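Local coordinates for putative acetamidase/formamidase (Yersinia enterocolitica subsp. palearctica serotype O:3, PDB 5UBU), which probably hydrolyses carbon-nitrogen bonds, other than peptide bonds, in linear amides, at residues Ile50-Arg55 and Ile91-Ala96; Lys98-Ala103 and Leu247-Gln252. One frame throughout, in Å; residues are numbered along the deposited sequence.

Interaction 1: Ile50-Arg55 and Ile91-Ala96; sequences IEPGDR and IMINGA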
loop_
_atom_site.group_PDB
_atom_site.type_symbol
_atom_site.label_atom_id
_atom_site.label_comp_id
_atom_site.label_asym_id
_atom_site.label_seq_id
_atom_site.Cartn_x
_atom_site.Cartn_y
_atom_site.Cartn_z
ATOM N N ILE B 50 6.137 -38.387 -14.041
ATOM C CA ILE B 50 4.895 -38.851 -14.657
ATOM C C ILE B 50 4.739 -38.408 -16.110
ATOM O O ILE B 50 5.449 -37.521 -16.591
ATOM C CB ILE B 50 3.662 -38.321 -13.871
ATOM C CG1 ILE B 50 3.552 -36.798 -13.975
ATOM C CG2 ILE B 50 3.727 -38.739 -12.404
ATOM C CD1 ILE B 50 2.329 -36.242 -13.281
ATOM N N GLU B 51 3.792 -39.040 -16.798
ATOM C CA GLU B 51 3.453 -38.696 -18.175
ATOM C C GLU B 51 2.273 -37.715 -18.125
ATOM O O GLU B 51 1.445 -37.788 -17.206
ATOM C CB GLU B 51 3.051 -39.947 -18.956
ATOM C CG GLU B 51 4.186 -40.936 -19.198
ATOM C CD GLU B 51 5.216 -40.425 -20.180
ATOM O OE1 GLU B 51 4.935 -39.464 -20.931
ATOM O OE2 GLU B 51 6.320 -41.000 -20.240
ATOM N N PRO B 52 2.205 -36.771 -19.086
ATOM C CA PRO B 52 1.057 -35.873 -19.080
ATOM C C PRO B 52 -0.225 -36.694 -19.213
ATOM O O PRO B 52 -0.303 -37.581 -20.066
ATOM C CB PRO B 52 1.280 -34.998 -20.321
ATOM C CG PRO B 52 2.739 -35.029 -20.557
ATOM C CD PRO B 52 3.179 -36.402 -20.130
ATOM N N GLY B 53 -1.192 -36.422 -18.348
ATOM C CA GLY B 53 -2.462 -37.151 -18.354
ATOM C C GLY B 53 -2.578 -38.108 -17.180
ATOM O O GLY B 53 -3.663 -38.546 -16.865
ATOM N N ASP B 54 -1.447 -38.447 -16.558
ATOM C CA ASP B 54 -1.430 -39.345 -15.396
ATOM C C ASP B 54 -2.099 -38.732 -14.168
ATOM O O ASP B 54 -2.233 -37.518 -14.055
ATOM C CB ASP B 54 0.009 -39.728 -14.994
ATOM C CG ASP B 54 0.652 -40.738 -15.921
ATOM O OD1 ASP B 54 -0.010 -41.250 -16.849
ATOM O OD2 ASP B 54 1.845 -41.041 -15.693
ATOM N N ARG B 55 -2.505 -39.608 -13.256
ATOM C CA ARG B 55 -3.134 -39.225 -12.003
ATOM C C ARG B 55 -2.144 -39.448 -10.862
ATOM O O ARG B 55 -1.293 -40.340 -10.939
ATOM C CB ARG B 55 -4.420 -40.031 -11.780
ATOM C CG ARG B 55 -5.549 -39.583 -12.691
ATOM C CD ARG B 55 -6.740 -40.516 -12.742
ATOM N NE ARG B 55 -7.430 -40.506 -11.453
ATOM C CZ ARG B 55 -7.463 -41.512 -10.578
ATOM N NH1 ARG B 55 -8.132 -41.368 -9.441
ATOM N NH2 ARG B 55 -6.888 -42.683 -10.843
ATOM N N ILE B 91 7.320 -33.069 -8.576
ATOM C CA ILE B 91 6.830 -34.069 -9.510
ATOM C C ILE B 91 7.292 -33.612 -10.891
ATOM O O ILE B 91 7.142 -32.441 -11.226
ATOM C CB ILE B 91 5.295 -34.166 -9.469
ATOM C CG1 ILE B 91 4.841 -34.555 -8.058
ATOM C CG2 ILE B 91 4.786 -35.174 -10.499
ATOM C CD1 ILE B 91 3.344 -34.665 -7.871
HETATM N N MSE B 92 7.848 -34.522 -11.685
HETATM C CA MSE B 92 8.332 -34.178 -13.032
HETATM C C MSE B 92 7.366 -34.625 -14.089
HETATM O O MSE B 92 6.873 -35.749 -14.042
HETATM C CB MSE B 92 9.672 -34.853 -13.309
HETATM C CG MSE B 92 10.671 -34.679 -12.163
HETATM SE SE MSE B 92 11.243 -32.797 -11.997
HETATM C CE MSE B 92 12.599 -32.719 -13.436
ATOM N N ILE B 93 7.067 -33.741 -15.038
ATOM C CA ILE B 93 6.161 -34.069 -16.131
ATOM C C ILE B 93 7.031 -34.234 -17.377
ATOM O O ILE B 93 7.750 -33.312 -17.768
ATOM C CB ILE B 93 5.057 -33.007 -16.356
ATOM C CG1 ILE B 93 4.139 -32.876 -15.125
ATOM C CG2 ILE B 93 4.199 -33.385 -17.555
ATOM C CD1 ILE B 93 4.764 -32.249 -13.900
ATOM N N ASN B 94 6.961 -35.416 -17.981
ATOM C CA ASN B 94 7.737 -35.750 -19.164
ATOM C C ASN B 94 7.400 -34.831 -20.342
ATOM O O ASN B 94 6.254 -34.784 -20.791
ATOM C CB ASN B 94 7.477 -37.222 -19.552
ATOM C CG ASN B 94 8.391 -37.708 -20.665
ATOM O OD1 ASN B 94 9.303 -37.014 -21.086
ATOM N ND2 ASN B 94 8.156 -38.915 -21.135
ATOM N N GLY B 95 8.418 -34.117 -20.830
ATOM C CA GLY B 95 8.277 -33.192 -21.960
ATOM C C GLY B 95 8.119 -31.723 -21.593
ATOM O O GLY B 95 8.274 -30.857 -22.452
ATOM N N ALA B 96 7.818 -31.436 -20.325
ATOM C CA ALA B 96 7.628 -30.047 -19.880
ATOM C C ALA B 96 8.910 -29.221 -19.983
ATOM O O ALA B 96 9.981 -29.666 -19.573
ATOM C CB ALA B 96 7.092 -30.013 -18.456
#
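The carboxylate of Glu51 and the side-chain amide of Asn94 meet with their planes 64° apart. ND2 of Asn94 donates to OE2 of Glu51 at 2.9 Å. The carboxylate oxygen lies almost in the amide plane. The donor arrives on the syn side of OE2, somewhat out of the carboxylate plane. The two side chains lie side by side, pointing the same way. A third flat group, the carboxylate of Asp54, receives the backbone N of Glu51 over its face, with OD2 met 65° out of plane.

The motif is a parallel beta bridge between Ile50 and Ile93, with each strand leaving the pair through a type II turn (Glu51 to Asp54 and Ile93 to Ala96). It joins strand 48-50 to strand 87-93 in the mixed sheet that also holds strand 214-222. Gly53 and Gly95 take the third position with positive phi, at angles where a CB would press on the preceding carbonyl oxygen. Two backbone hydrogen bonds make the bridge. Ile50 N reaches Met92 O at 2.7 Å, and Asn94 N reaches Ile50 O at 2.9 Å.

On the face that carries Ile50 and Ile93 the contact is apolar. In Ile50, CG1 sits between the backbone N and the carbonyl carbon (chi1 66°). CG1 thereby lies 4.1 Å from CG1 of Ile93, while CD1 of Ile50 is 3.9 Å from CG2 of Ile91. Ile50 touches His26 and Ile91 touches Leu28, so strand 25-28 borders these isoleucines. Asp54 has further partners: OD1 pairs with Arg21 and the N of Val24, and OD2 with His26 NE2. These bonds tie the first turn to strand 25-28 and the residues just before it. The ring of Pro52 crosses the Ile93 side chain, its CG 3.7 Å from CG2 of Ile93.

Interaction 2: Lys98-Ala103 and Leu247-Gln252; sequences KGDVIA and LIKNWQ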
loop_
_atom_site.group_PDB
_atom_site.type_symbol
_atom_site.label_atom_id
_atom_site.label_comp_id
_atom_site.label_asym_id
_atom_site.label_seq_id
_atom_site.Cartn_x
_atom_site.Cartn_y
_atom_site.Cartn_z
ATOM N N LYS B 98 10.342 -24.751 -20.422
ATOM C CA LYS B 98 9.991 -23.341 -20.289
ATOM C C LYS B 98 9.133 -22.886 -21.461
ATOM O O LYS B 98 9.467 -23.135 -22.615
ATOM C CB LYS B 98 11.249 -22.489 -20.164
ATOM C CG LYS B 98 10.998 -21.006 -20.017
ATOM C CD LYS B 98 12.343 -20.300 -19.748
ATOM C CE LYS B 98 12.330 -18.805 -20.037
ATOM N NZ LYS B 98 11.179 -18.098 -19.422
ATOM N N GLY B 99 8.017 -22.237 -21.148
ATOM C CA GLY B 99 7.076 -21.766 -22.156
ATOM C C GLY B 99 5.807 -22.598 -22.155
ATOM O O GLY B 99 4.803 -22.189 -22.746
ATOM N N ASP B 100 5.865 -23.776 -21.518
ATOM C CA ASP B 100 4.709 -24.674 -21.409
ATOM C C ASP B 100 3.884 -24.319 -20.180
ATOM O O ASP B 100 4.201 -23.370 -19.447
ATOM C CB ASP B 100 5.147 -26.153 -21.332
ATOM C CG ASP B 100 5.802 -26.646 -22.623
ATOM O OD1 ASP B 100 5.692 -25.948 -23.653
ATOM O OD2 ASP B 100 6.402 -27.747 -22.612
ATOM N N VAL B 101 2.812 -25.079 -19.977
ATOM C CA VAL B 101 1.922 -24.883 -18.851
ATOM C C VAL B 101 1.500 -26.228 -18.284
ATOM O O VAL B 101 1.161 -27.145 -19.039
ATOM C CB VAL B 101 0.657 -24.113 -19.276
ATOM C CG1 VAL B 101 -0.372 -24.074 -18.159
ATOM C CG2 VAL B 101 1.019 -22.700 -19.700
ATOM N N ILE B 102 1.535 -26.344 -16.957
ATOM C CA ILE B 102 1.099 -27.552 -16.285
ATOM C C ILE B 102 -0.353 -27.322 -15.899
ATOM O O ILE B 102 -0.671 -26.317 -15.274
ATOM C CB ILE B 102 1.888 -27.815 -14.993
ATOM C CG1 ILE B 102 3.380 -27.978 -15.282
ATOM C CG2 ILE B 102 1.344 -29.047 -14.273
ATOM C CD1 ILE B 102 3.730 -29.153 -16.181
ATOM N N ALA B 103 -1.230 -28.243 -16.287
ATOM C CA ALA B 103 -2.641 -28.158 -15.940
ATOM C C ALA B 103 -2.856 -29.140 -14.801
ATOM O O ALA B 103 -2.558 -30.322 -14.947
ATOM C CB ALA B 103 -3.514 -28.516 -17.133
ATOM N N LEU B 247 -0.194 -31.489 -19.704
ATOM C CA LEU B 247 0.736 -30.493 -20.210
ATOM C C LEU B 247 0.237 -29.821 -21.476
ATOM O O LEU B 247 -0.160 -30.497 -22.423
ATOM C CB LEU B 247 2.055 -31.195 -20.521
ATOM C CG LEU B 247 3.240 -30.378 -21.036
ATOM C CD1 LEU B 247 3.714 -29.410 -19.971
ATOM C CD2 LEU B 247 4.363 -31.307 -21.438
ATOM N N ILE B 248 0.262 -28.486 -21.478
ATOM C CA ILE B 248 -0.137 -27.675 -22.630
ATOM C C ILE B 248 1.154 -27.071 -23.161
ATOM O O ILE B 248 1.872 -26.383 -22.445
ATOM C CB ILE B 248 -1.154 -26.573 -22.262
ATOM C CG1 ILE B 248 -2.467 -27.200 -21.771
ATOM C CG2 ILE B 248 -1.427 -25.691 -23.476
ATOM C CD1 ILE B 248 -3.395 -26.224 -21.082
ATOM N N LYS B 249 1.441 -27.334 -24.425
ATOM C CA LYS B 249 2.671 -26.869 -25.040
ATOM C C LYS B 249 2.614 -25.447 -25.556
ATOM O O LYS B 249 1.612 -25.018 -26.118
ATOM C CB LYS B 249 3.038 -27.781 -26.217
ATOM C CG LYS B 249 3.198 -29.261 -25.875
ATOM C CD LYS B 249 4.339 -29.581 -24.914
ATOM C CE LYS B 249 5.712 -29.279 -25.509
ATOM N NZ LYS B 249 6.812 -29.676 -24.598
ATOM N N ASN B 250 3.708 -24.724 -25.332
ATOM C CA ASN B 250 3.907 -23.372 -25.835
ATOM C C ASN B 250 2.713 -22.415 -25.644
ATOM O O ASN B 250 2.124 -21.935 -26.606
ATOM C CB ASN B 250 4.293 -23.502 -27.324
ATOM C CG ASN B 250 4.860 -22.230 -27.913
ATOM O OD1 ASN B 250 5.458 -21.407 -27.214
ATOM N ND2 ASN B 250 4.710 -22.084 -29.222
ATOM N N TRP B 251 2.368 -22.165 -24.383
ATOM C CA TRP B 251 1.279 -21.246 -24.002
ATOM C C TRP B 251 1.910 -20.313 -22.976
ATOM O O TRP B 251 2.080 -20.670 -21.816
ATOM C CB TRP B 251 0.060 -22.026 -23.481
ATOM C CG TRP B 251 -1.126 -21.187 -23.110
ATOM C CD1 TRP B 251 -1.567 -20.071 -23.752
ATOM C CD2 TRP B 251 -2.110 -21.486 -22.114
ATOM N NE1 TRP B 251 -2.717 -19.605 -23.163
ATOM C CE2 TRP B 251 -3.077 -20.461 -22.158
ATOM C CE3 TRP B 251 -2.259 -22.515 -21.171
ATOM C CZ2 TRP B 251 -4.178 -20.425 -21.287
ATOM C CZ3 TRP B 251 -3.354 -22.472 -20.298
ATOM C CH2 TRP B 251 -4.297 -21.437 -20.371
ATOM N N GLN B 252 2.287 -19.121 -23.431
ATOM C CA GLN B 252 3.023 -18.180 -22.576
ATOM C C GLN B 252 2.106 -17.511 -21.560
ATOM O O GLN B 252 1.169 -16.812 -21.934
ATOM C CB GLN B 252 3.770 -17.135 -23.445
ATOM C CG GLN B 252 5.085 -16.639 -22.858
ATOM C CD GLN B 252 5.029 -15.829 -21.573
ATOM O OE1 GLN B 252 4.207 -14.925 -21.396
ATOM N NE2 GLN B 252 5.961 -16.119 -20.690
#
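Two side-chain torsions in Lys249 and one in Asp100 bring their charges together. In Asp100, CG is anti to the carbonyl carbon and beside the backbone N (chi1 -66°). The Lys249 chain is bent twice, at CD (chi2 -64°) and again at CE (chi3 -65°). It curls past OD2 of Asp100, with CE also close, and NZ forms a salt bridge with that oxygen at 2.8 Å. The ammonium comes to its syn side.

The setting is the end of an antiparallel pair in the large mixed sheet, where strand 101-111 runs beside strand 239-248. Val101 and Ile248 form a hydrogen-bonded pair. Val101 N bonds to Ile248 O, and Ile248 N bonds to Val101 O, each at 2.9 Å. Ile102 and Leu247 are the next pair, non-hydrogen-bonded, and CD1 of Ile102 lies 3.8 Å from CD1 of Leu247.

Past the bridges the two chains stay joined by bonds that are no longer of ladder type. OD1 of Asp100 accepts the backbone N of Asn250 at 2.9 Å, a nearly straight bond on the anti side of the carboxylate. The two oxygens of Asp100 thus grip consecutive residues, and OD2 also takes the N of Glu97. Such donors around it would probably stabilise the negative charge. One step further, Trp251 N donates to Gly99 O at 2.9 Å, in a markedly bent bond.

On the face of Val101 and Ile248, the Trp251 indole crosses Val101. Outside the contact this ring meets Arg15 in a cation-pi pair, Tyr206 edge-to-face, and Trp287 of helix 273-291. Helix 11-15 also reaches this face, with Ile11 and Arg15 touching Ile248. Against Val101, the indole is approached obliquely, with CE3 of Trp251 3.6 Å from CG2 of Val101.

In the fold
From the N terminus, strand 48-50 leads into Ile50-Arg55. Interaction 1 closes when the chain returns along strand 87-93, after an excursion through strand 55-59 and helix 75-78. Two residues later Lys98-Ala103 opens interaction 2, which closes only at Leu247-Gln252, over a longer stretch rich in strand. The contacts are in series, neither nested nor crossed. The bridge of interaction 1 belongs to the seven-stranded mixed sheet, while Arg55 enters strand 55-59 of the nine-stranded one, which holds interaction 2. Their centres lie about 12 Å apart. They pack at the second turn of interaction 1, where Gly95 O is 2.9 Å from Lys249 NZ. Gly53 and Asp54 also bond by backbone to Val245 of strand 239-248.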